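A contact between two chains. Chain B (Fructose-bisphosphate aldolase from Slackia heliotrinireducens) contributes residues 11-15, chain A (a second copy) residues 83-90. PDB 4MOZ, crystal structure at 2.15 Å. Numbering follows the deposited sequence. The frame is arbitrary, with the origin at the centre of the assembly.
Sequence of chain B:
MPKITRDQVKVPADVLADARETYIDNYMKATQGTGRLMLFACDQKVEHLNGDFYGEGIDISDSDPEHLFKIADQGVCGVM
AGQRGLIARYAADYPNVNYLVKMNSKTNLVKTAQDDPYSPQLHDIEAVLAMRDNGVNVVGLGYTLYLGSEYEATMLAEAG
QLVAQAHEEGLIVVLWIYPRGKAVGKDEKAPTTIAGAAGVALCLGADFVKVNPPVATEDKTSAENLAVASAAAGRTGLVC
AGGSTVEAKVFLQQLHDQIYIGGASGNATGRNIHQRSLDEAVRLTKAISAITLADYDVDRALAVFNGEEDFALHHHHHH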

# COMPACT_ATOMS: atom_id res chain seq x y z
N VAL B 11 -18.18 5.07 -29.73
CA VAL B 11 -17.61 5.67 -28.53
C VAL B 11 -18.21 5.02 -27.29
O VAL B 11 -19.41 5.15 -27.05
CB VAL B 11 -17.84 7.20 -28.49
CG1 VAL B 11 -17.08 7.82 -27.33
CG2 VAL B 11 -17.43 7.83 -29.81
N PRO B 12 -17.37 4.33 -26.49
CA PRO B 12 -17.87 3.70 -25.27
C PRO B 12 -18.34 4.74 -24.26
O PRO B 12 -17.87 5.88 -24.28
CB PRO B 12 -16.65 2.94 -24.73
CG PRO B 12 -15.47 3.63 -25.32
CD PRO B 12 -15.92 4.16 -26.65
N ALA B 13 -19.26 4.34 -23.38
CA ALA B 13 -19.92 5.27 -22.46
C ALA B 13 -19.03 5.77 -21.31
O ALA B 13 -19.44 6.66 -20.55
CB ALA B 13 -21.20 4.64 -21.93
N ASP B 14 -17.82 5.23 -21.18
CA ASP B 14 -16.86 5.74 -20.18
C ASP B 14 -15.96 6.83 -20.75
O ASP B 14 -15.14 7.41 -20.03
CB ASP B 14 -16.04 4.61 -19.55
CG ASP B 14 -15.22 3.82 -20.56
OD1 ASP B 14 -15.49 3.89 -21.78
OD2 ASP B 14 -14.29 3.10 -20.13
N VAL B 15 -16.09 7.11 -22.04
CA VAL B 15 -15.47 8.29 -22.63
C VAL B 15 -16.42 9.45 -22.40
O VAL B 15 -17.53 9.46 -22.93
CB VAL B 15 -15.18 8.09 -24.14
CG1 VAL B 15 -14.68 9.38 -24.77
CG2 VAL B 15 -14.18 6.97 -24.35
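Chain A, residues 83-90: QRGLIARY

The backbone of a helix in chain A reaches across to the backbone of a tight turn in chain B: B:Ala13 N donates to A:Ala88 O at 2.9 Å, with an N-H...acceptor angle of 171°, so the bond is nearly linear.

A helix begins at A:Arg84 in chain A, with A:Gln83 at the N-cap position. The i to i+4 pattern supports the assignment: A:Ala88 N bonds to A:Arg84 O at 2.8 Å, and A:Ile87 N to A:Gln83 O at 3.1 Å. Chain B has no regular helix or strand here; B:Pro12 to B:Val15 form a type I beta turn, closed by B:Val15 N to B:Pro12 O at 3.1 Å. With a turn on one side, no crossing angle applies. Direction follows from the pairing: B:Pro12 CA lies 4.8 Å from A:Arg89 CA and B:Ala13 CA 4.7 Å from A:Ala88 CA, while B:Asp14 reaches back to A:Arg84, so the contacts on chain A run from later to earlier residues as chain B advances.

At that earlier end, A:Arg84 NH1 donates to B:Asp14 OD2 at 2.7 Å and 161°, a hydrogen bond within a salt bridge. The carboxylate oxygen meets the guanidinium at its edge, near its plane. The CA-to-CB bond of A:Arg84 points sideways, yet the end of its chain comes nearer.

Between these polar contacts, A:Ala88 directs its CB toward chain B, 3.7 Å from B:Asp14 CG. A:Arg89 starts away, but its three successive m rotamers bring NH1 within 3.7 Å of B:Pro12 CG. Together the two stretches bury 257 Å².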

# COMPACT_ATOMS: atom_id res chain seq x y z
N GLN A 83 -19.34 -6.02 -15.06
CA GLN A 83 -18.16 -5.18 -14.85
C GLN A 83 -18.33 -3.81 -15.53
O GLN A 83 -19.06 -3.68 -16.52
CB GLN A 83 -16.90 -5.88 -15.36
CG GLN A 83 -16.44 -7.06 -14.52
CD GLN A 83 -17.16 -8.36 -14.85
OE1 GLN A 83 -17.91 -8.45 -15.83
NE2 GLN A 83 -16.92 -9.39 -14.04
N ARG A 84 -17.65 -2.80 -14.99
CA ARG A 84 -17.71 -1.43 -15.53
C ARG A 84 -17.43 -1.38 -17.04
O ARG A 84 -18.18 -0.78 -17.80
CB ARG A 84 -16.73 -0.53 -14.78
CG ARG A 84 -16.82 0.95 -15.12
CD ARG A 84 -15.46 1.62 -14.93
NE ARG A 84 -14.48 1.00 -15.81
CZ ARG A 84 -14.14 1.47 -17.01
NH1 ARG A 84 -14.68 2.59 -17.47
NH2 ARG A 84 -13.25 0.82 -17.75
N GLY A 85 -16.33 -2.02 -17.45
CA GLY A 85 -15.91 -2.02 -18.84
C GLY A 85 -16.89 -2.68 -19.80
O GLY A 85 -17.13 -2.17 -20.90
N LEU A 86 -17.45 -3.82 -19.39
CA LEU A 86 -18.45 -4.52 -20.20
C LEU A 86 -19.67 -3.63 -20.45
O LEU A 86 -20.15 -3.52 -21.59
CB LEU A 86 -18.88 -5.83 -19.54
CG LEU A 86 -20.00 -6.62 -20.22
CD1 LEU A 86 -19.55 -7.18 -21.56
CD2 LEU A 86 -20.50 -7.73 -19.32
N ILE A 87 -20.16 -3.00 -19.39
CA ILE A 87 -21.27 -2.06 -19.46
C ILE A 87 -20.91 -0.86 -20.34
O ILE A 87 -21.68 -0.48 -21.21
CB ILE A 87 -21.74 -1.64 -18.05
CG1 ILE A 87 -22.43 -2.83 -17.36
CG2 ILE A 87 -22.67 -0.43 -18.11
CD1 ILE A 87 -22.62 -2.68 -15.86
N ALA A 88 -19.71 -0.30 -20.13
CA ALA A 88 -19.23 0.84 -20.92
C ALA A 88 -19.34 0.62 -22.42
O ALA A 88 -19.74 1.53 -23.15
CB ALA A 88 -17.79 1.18 -20.55
N ARG A 89 -19.00 -0.58 -22.88
CA ARG A 89 -18.94 -0.88 -24.31
C ARG A 89 -20.30 -1.06 -24.99
O ARG A 89 -20.37 -1.02 -26.22
CB ARG A 89 -18.08 -2.13 -24.59
CG ARG A 89 -16.72 -2.18 -23.91
CD ARG A 89 -15.72 -1.15 -24.42
NE ARG A 89 -15.40 -1.31 -25.84
CZ ARG A 89 -14.50 -0.56 -26.47
NH1 ARG A 89 -13.83 0.38 -25.81
NH2 ARG A 89 -14.26 -0.75 -27.76
N TYR A 90 -21.36 -1.27 -24.22
CA TYR A 90 -22.68 -1.55 -24.80
C TYR A 90 -23.81 -0.63 -24.34
O TYR A 90 -24.82 -0.51 -25.03
CB TYR A 90 -23.07 -3.01 -24.58
CG TYR A 90 -22.19 -4.01 -25.30
CD1 TYR A 90 -21.04 -4.52 -24.70
CD2 TYR A 90 -22.51 -4.45 -26.59
CE1 TYR A 90 -20.24 -5.44 -25.35
CE2 TYR A 90 -21.71 -5.37 -27.25
CZ TYR A 90 -20.57 -5.86 -26.63
OH TYR A 90 -19.77 -6.77 -27.28